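Local coordinates for A-adding tRNA nucleotidyltransferase (PDB 4WBY), which adds the terminal adenosine to tRNA ending in CC, using ATP and magnesium, to complete the CCA end, at residues E209-L214 with E292-P297; E234-F239 with I277-L282. One frame throughout, in Å; residues are numbered along the deposited sequence.

Contact 1 (E209-L214 with E292-P297); sequences EIKLAL and EEMSAP
Lys211 and Met294 make the closest backbone approach, CA to CA 7.0 Å, where helix 203-214 passes the C-terminal end of helix 284-293. That end closes in a Schellman motif: Ser295 has positive phi (50°) and two bonds lead back into the last turn, among them Ser295 N to Glu292 O at 3.0 Å. The contact thus joins a helix flank to a helix terminus in the largely helical region formed by helix 203-214 and the helices after it. Met294 carries it. Its chain bends at chi2 and chi3 and brings CE among three residues of the other helix. Leu214 meets it tip to tip, CD2 to Met294 CE 3.7 Å, whereas Ile210 crosses it at about a right angle, using its CG2 methyl. Lys211 slides past Met294 in the opposite direction, with its CG 3.6 Å from Met294 CE. Beyond a bend at chi3 (66°), Lys211 CE lies 3.3 Å from Met294 O, a contact of the aliphatic chain with the carbonyl. Trp272 of helix 271-278 touches both Leu214 and Met294, and Leu168, an ATP-binding residue of helix 165-177, packs on Ile210. The polar margin is bridged through one water, which accepts from Lys211 NZ at 3.0 Å and donates to Glu293 O at 2.8 Å. An alanine in place of Lys211 would probably open a gap beside the methionine thioether and leave this water without its ammonium donor. The same water is hydrogen-bonded to Ser295 OG, also at 2.8 Å.

Contact 2 (E234-F239 with I277-L282); sequences EIIEGF and ILISNL
Phe239 lays the rim of its ring against Leu278, CZ meeting the CD2 methyl at 3.8 Å while CE1 comes 3.2 Å from Leu278 O. That oxygen lies at the ring edge, in its plane, so the carbonyl faces the aromatic C-H rim rather than the pi face. CG of Phe239 stands anti to the backbone N (chi1 169°), and from there the far end of the ring comes nearer to Leu278. Trp241 adds an edge-to-face partner to the same ring and also touches Leu278. Leu282 supplies the second point of contact with its two methyls. CD1 rests 3.8 Å from Ile236 CG2, the two side chains crossing at about a right angle; CD2 approaches the backbone, 3.6 Å from Gly238 O and slightly farther from Glu237 O. Each of the two segments contains a beta turn: a type II turn, Ile236 to Phe239, closed by Phe239 N to Ile236 O at 3.0 Å, and a type I turn, Ile279 to Leu282, closed by Leu282 N to Ile279 O at 3.1 Å. Gly238 has the positive phi (80°) that favours glycine in the first of these turns. The second follows directly on the helix, since Ile279 is the first residue to leave helical geometry. Ile236 CD1 and Ile279 CG2 make a longer apolar contact, and Phe290 of helix 284-293 also packs on Ile236. At the helix end Ile277 O accepts two bonds, from Ser280 N and from Ser280 OG, the hydroxyl donating at 2.7 Å.

Overall arrangement
The centres of contacts 1 and 2 lie 14 Å apart, and the two touch directly where Ile210 CD1 packs on Ile235 CG2. Along the chain the order is 209-214, 234-239, 277-282, 292-297, so both segments of contact 2 fall between those of contact 1. Helices 271-278 and 284-293 are consecutive: the first ends in contact 2 and the second in contact 1. Both contacts belong to the helical part of this C-terminal portion of the full-length enzyme. The side chain of Ile210 is about 4 Å from that of ATP-binding Leu168, that of Ile236 about 9 Å. The packing is thus contiguous, consistent with a single core beside helix 165-177.

Contact 1 (E209-L214 with E292-P297)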
loop_
_atom_site.group_PDB
_atom_site.type_symbol
_atom_site.label_atom_id
_atom_site.label_comp_id
_atom_site.label_asym_id
_atom_site.label_seq_id
_atom_site.Cartn_x
_atom_site.Cartn_y
_atom_site.Cartn_z
ATOM N N GLU A 209 3.529 -4.599 -7.046
ATOM C CA GLU A 209 4.262 -3.639 -6.233
ATOM C C GLU A 209 3.620 -2.248 -6.328
ATOM O O GLU A 209 3.551 -1.525 -5.329
ATOM C CB GLU A 209 5.741 -3.617 -6.644
ATOM C CG GLU A 209 6.575 -2.521 -6.007
ATOM C CD GLU A 209 6.519 -2.491 -4.487
ATOM O OE1 GLU A 209 6.331 -3.543 -3.834
ATOM O OE2 GLU A 209 6.674 -1.391 -3.936
ATOM N N ILE A 210 3.103 -1.880 -7.503
ATOM C CA ILE A 210 2.410 -0.595 -7.612
ATOM C C ILE A 210 1.139 -0.615 -6.755
ATOM O O ILE A 210 0.788 0.387 -6.119
ATOM C CB ILE A 210 2.070 -0.246 -9.070
ATOM C CG1 ILE A 210 3.365 -0.103 -9.876
ATOM C CG2 ILE A 210 1.266 1.047 -9.143
ATOM C CD1 ILE A 210 3.149 0.136 -11.372
ATOM N N LYS A 211 0.468 -1.765 -6.714
ATOM C CA LYS A 211 -0.721 -1.914 -5.880
ATOM C C LYS A 211 -0.370 -1.731 -4.405
ATOM O O LYS A 211 -1.146 -1.158 -3.652
ATOM C CB LYS A 211 -1.389 -3.278 -6.125
ATOM C CG LYS A 211 -2.001 -3.393 -7.531
ATOM C CD LYS A 211 -2.319 -4.824 -7.922
ATOM C CE LYS A 211 -3.422 -5.402 -7.064
ATOM N NZ LYS A 211 -3.780 -6.775 -7.516
ATOM N N LEU A 212 0.806 -2.201 -3.989
ATOM C CA LEU A 212 1.238 -1.981 -2.610
ATOM C C LEU A 212 1.531 -0.503 -2.356
ATOM O O LEU A 212 1.174 0.038 -1.303
ATOM C CB LEU A 212 2.470 -2.833 -2.272
ATOM C CG LEU A 212 2.185 -4.337 -2.186
ATOM C CD1 LEU A 212 3.455 -5.119 -1.878
ATOM C CD2 LEU A 212 1.119 -4.643 -1.144
ATOM N N ALA A 213 2.164 0.157 -3.319
ATOM C CA ALA A 213 2.492 1.569 -3.152
ATOM C C ALA A 213 1.244 2.432 -2.979
ATOM O O ALA A 213 1.235 3.357 -2.155
ATOM C CB ALA A 213 3.319 2.065 -4.330
ATOM N N LEU A 214 0.184 2.134 -3.731
ATOM C CA LEU A 214 -0.980 3.018 -3.704
ATOM C C LEU A 214 -1.729 2.912 -2.363
ATOM O O LEU A 214 -2.515 3.791 -2.026
ATOM C CB LEU A 214 -1.906 2.746 -4.899
ATOM C CG LEU A 214 -2.845 1.548 -5.025
ATOM C CD1 LEU A 214 -4.138 1.716 -4.212
ATOM C CD2 LEU A 214 -3.177 1.331 -6.502
ATOM N N GLU A 292 -7.662 -2.788 -15.339
ATOM C CA GLU A 292 -8.009 -4.204 -15.271
ATOM C C GLU A 292 -6.784 -5.042 -14.882
ATOM O O GLU A 292 -6.885 -5.992 -14.106
ATOM C CB GLU A 292 -8.605 -4.668 -16.601
ATOM C CG GLU A 292 -9.991 -4.075 -16.848
ATOM C CD GLU A 292 -10.570 -4.418 -18.205
ATOM O OE1 GLU A 292 -9.855 -4.997 -19.050
ATOM O OE2 GLU A 292 -11.754 -4.101 -18.423
ATOM N N GLU A 293 -5.624 -4.675 -15.412
ATOM C CA GLU A 293 -4.375 -5.336 -15.058
ATOM C C GLU A 293 -4.063 -5.162 -13.567
ATOM O O GLU A 293 -3.507 -6.051 -12.916
ATOM C CB GLU A 293 -3.242 -4.772 -15.911
ATOM C CG GLU A 293 -1.921 -5.448 -15.724
ATOM C CD GLU A 293 -0.966 -5.118 -16.846
ATOM O OE1 GLU A 293 -1.052 -3.999 -17.400
ATOM O OE2 GLU A 293 -0.144 -5.986 -17.186
ATOM N N MET A 294 -4.428 -4.001 -13.042
ATOM C CA MET A 294 -4.266 -3.688 -11.628
ATOM C C MET A 294 -5.346 -4.326 -10.746
ATOM O O MET A 294 -5.315 -4.163 -9.529
ATOM C CB MET A 294 -4.290 -2.167 -11.425
ATOM C CG MET A 294 -3.066 -1.424 -11.982
ATOM S SD MET A 294 -1.623 -1.577 -10.915
ATOM C CE MET A 294 -2.111 -0.479 -9.587
ATOM N N SER A 295 -6.295 -5.036 -11.360
ATOM C CA SER A 295 -7.463 -5.561 -10.649
ATOM C C SER A 295 -8.139 -4.462 -9.828
ATOM O O SER A 295 -8.538 -4.677 -8.678
ATOM C CB SER A 295 -7.081 -6.734 -9.739
ATOM O OG SER A 295 -6.569 -7.825 -10.487
ATOM N N ALA A 296 -8.262 -3.278 -10.418
ATOM C CA ALA A 296 -8.878 -2.157 -9.720
ATOM C C ALA A 296 -10.318 -2.471 -9.323
ATOM O O ALA A 296 -11.035 -3.163 -10.051
ATOM C CB ALA A 296 -8.827 -0.899 -10.580
ATOM N N PRO A 297 -10.746 -1.964 -8.159
ATOM C CA PRO A 297 -12.150 -2.107 -7.754
ATOM C C PRO A 297 -13.113 -1.554 -8.795
ATOM O O PRO A 297 -12.755 -0.657 -9.572
ATOM C CB PRO A 297 -12.234 -1.277 -6.468
ATOM C CG PRO A 297 -10.846 -1.297 -5.915
ATOM C CD PRO A 297 -9.923 -1.334 -7.108
HETATM O O HOH W 1 -3.780 -7.293 -10.438
#

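Contact 2 (E234-F239 with I277-L282)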
loop_
_atom_site.group_PDB
_atom_site.type_symbol
_atom_site.label_atom_id
_atom_site.label_comp_id
_atom_site.label_asym_id
_atom_site.label_seq_id
_atom_site.Cartn_x
_atom_site.Cartn_y
_atom_site.Cartn_z
ATOM N N GLU A 234 8.673 3.308 -17.958
ATOM C CA GLU A 234 9.141 1.973 -18.315
ATOM C C GLU A 234 8.052 0.921 -18.209
ATOM O O GLU A 234 8.240 -0.215 -18.651
ATOM C CB GLU A 234 10.304 1.553 -17.411
ATOM C CG GLU A 234 11.495 2.481 -17.462
ATOM C CD GLU A 234 12.094 2.531 -18.834
ATOM O OE1 GLU A 234 12.627 1.487 -19.277
ATOM O OE2 GLU A 234 12.011 3.603 -19.476
ATOM N N ILE A 235 6.935 1.287 -17.587
ATOM C CA ILE A 235 5.909 0.314 -17.225
ATOM C C ILE A 235 4.577 0.564 -17.925
ATOM O O ILE A 235 3.966 -0.356 -18.467
ATOM C CB ILE A 235 5.684 0.310 -15.702
ATOM C CG1 ILE A 235 6.996 -0.007 -14.981
ATOM C CG2 ILE A 235 4.614 -0.713 -15.318
ATOM C CD1 ILE A 235 6.904 0.122 -13.477
ATOM N N ILE A 236 4.122 1.809 -17.911
ATOM C CA ILE A 236 2.831 2.130 -18.505
ATOM C C ILE A 236 3.039 2.682 -19.906
ATOM O O ILE A 236 3.546 3.789 -20.075
ATOM C CB ILE A 236 2.045 3.135 -17.636
ATOM C CG1 ILE A 236 1.899 2.592 -16.210
ATOM C CG2 ILE A 236 0.672 3.431 -18.250
ATOM C CD1 ILE A 236 1.280 3.573 -15.237
ATOM N N GLU A 237 2.661 1.891 -20.907
ATOM C CA GLU A 237 2.823 2.289 -22.298
ATOM C C GLU A 237 2.132 3.621 -22.566
ATOM O O GLU A 237 0.951 3.789 -22.265
ATOM C CB GLU A 237 2.268 1.209 -23.229
ATOM C CG GLU A 237 3.268 0.711 -24.254
ATOM C CD GLU A 237 3.819 1.828 -25.114
ATOM O OE1 GLU A 237 5.060 1.941 -25.222
ATOM O OE2 GLU A 237 3.011 2.592 -25.684
ATOM N N GLY A 238 2.886 4.572 -23.109
ATOM C CA GLY A 238 2.344 5.873 -23.452
ATOM C C GLY A 238 2.199 6.861 -22.308
ATOM O O GLY A 238 1.670 7.959 -22.504
ATOM N N PHE A 239 2.657 6.492 -21.114
ATOM C CA PHE A 239 2.578 7.408 -19.987
ATOM C C PHE A 239 3.679 8.457 -20.034
ATOM O O PHE A 239 4.835 8.134 -20.286
ATOM C CB PHE A 239 2.666 6.668 -18.648
ATOM C CG PHE A 239 2.849 7.593 -17.478
ATOM C CD1 PHE A 239 1.764 8.249 -16.914
ATOM C CD2 PHE A 239 4.113 7.856 -16.981
ATOM C CE1 PHE A 239 1.941 9.124 -15.861
ATOM C CE2 PHE A 239 4.293 8.728 -15.930
ATOM C CZ PHE A 239 3.217 9.363 -15.371
ATOM N N ILE A 277 -5.700 10.156 -11.638
ATOM C CA ILE A 277 -5.117 11.411 -12.114
ATOM C C ILE A 277 -3.842 11.141 -12.927
ATOM O O ILE A 277 -3.644 11.731 -13.994
ATOM C CB ILE A 277 -4.806 12.374 -10.944
ATOM C CG1 ILE A 277 -6.101 12.845 -10.266
ATOM C CG2 ILE A 277 -3.992 13.569 -11.419
ATOM C CD1 ILE A 277 -7.132 13.426 -11.228
ATOM N N LEU A 278 -2.992 10.240 -12.433
ATOM C CA LEU A 278 -1.761 9.866 -13.136
ATOM C C LEU A 278 -1.977 9.390 -14.567
ATOM O O LEU A 278 -1.202 9.717 -15.459
ATOM C CB LEU A 278 -1.040 8.754 -12.376
ATOM C CG LEU A 278 0.093 9.054 -11.418
ATOM C CD1 LEU A 278 0.564 7.726 -10.888
ATOM C CD2 LEU A 278 1.216 9.803 -12.114
ATOM N N ILE A 279 -3.036 8.614 -14.786
ATOM C CA ILE A 279 -3.259 8.006 -16.093
ATOM C C ILE A 279 -4.316 8.756 -16.893
ATOM O O ILE A 279 -4.801 8.265 -17.909
ATOM C CB ILE A 279 -3.665 6.520 -15.963
ATOM C CG1 ILE A 279 -5.016 6.384 -15.248
ATOM C CG2 ILE A 279 -2.559 5.729 -15.244
ATOM C CD1 ILE A 279 -5.626 4.999 -15.321
ATOM N N SER A 280 -4.647 9.959 -16.442
ATOM C CA SER A 280 -5.753 10.713 -17.019
ATOM C C SER A 280 -5.472 11.222 -18.430
ATOM O O SER A 280 -6.390 11.670 -19.100
ATOM C CB SER A 280 -6.124 11.883 -16.106
ATOM O OG SER A 280 -5.073 12.830 -16.024
ATOM N N ASN A 281 -4.231 11.147 -18.899
ATOM C CA ASN A 281 -3.952 11.579 -20.268
ATOM C C ASN A 281 -3.770 10.417 -21.242
ATOM O O ASN A 281 -3.592 10.626 -22.440
ATOM C CB ASN A 281 -2.725 12.487 -20.305
ATOM C CG ASN A 281 -3.017 13.867 -19.764
ATOM O OD1 ASN A 281 -4.122 14.386 -19.927
ATOM N ND2 ASN A 281 -2.031 14.470 -19.115
ATOM N N LEU A 282 -3.806 9.194 -20.723
ATOM C CA LEU A 282 -3.826 8.008 -21.572
ATOM C C LEU A 282 -5.126 7.932 -22.361
ATOM O O LEU A 282 -6.162 8.413 -21.901
ATOM C CB LEU A 282 -3.691 6.732 -20.741
ATOM C CG LEU A 282 -2.413 6.406 -19.978
ATOM C CD1 LEU A 282 -2.577 5.039 -19.344
ATOM C CD2 LEU A 282 -1.204 6.437 -20.893
#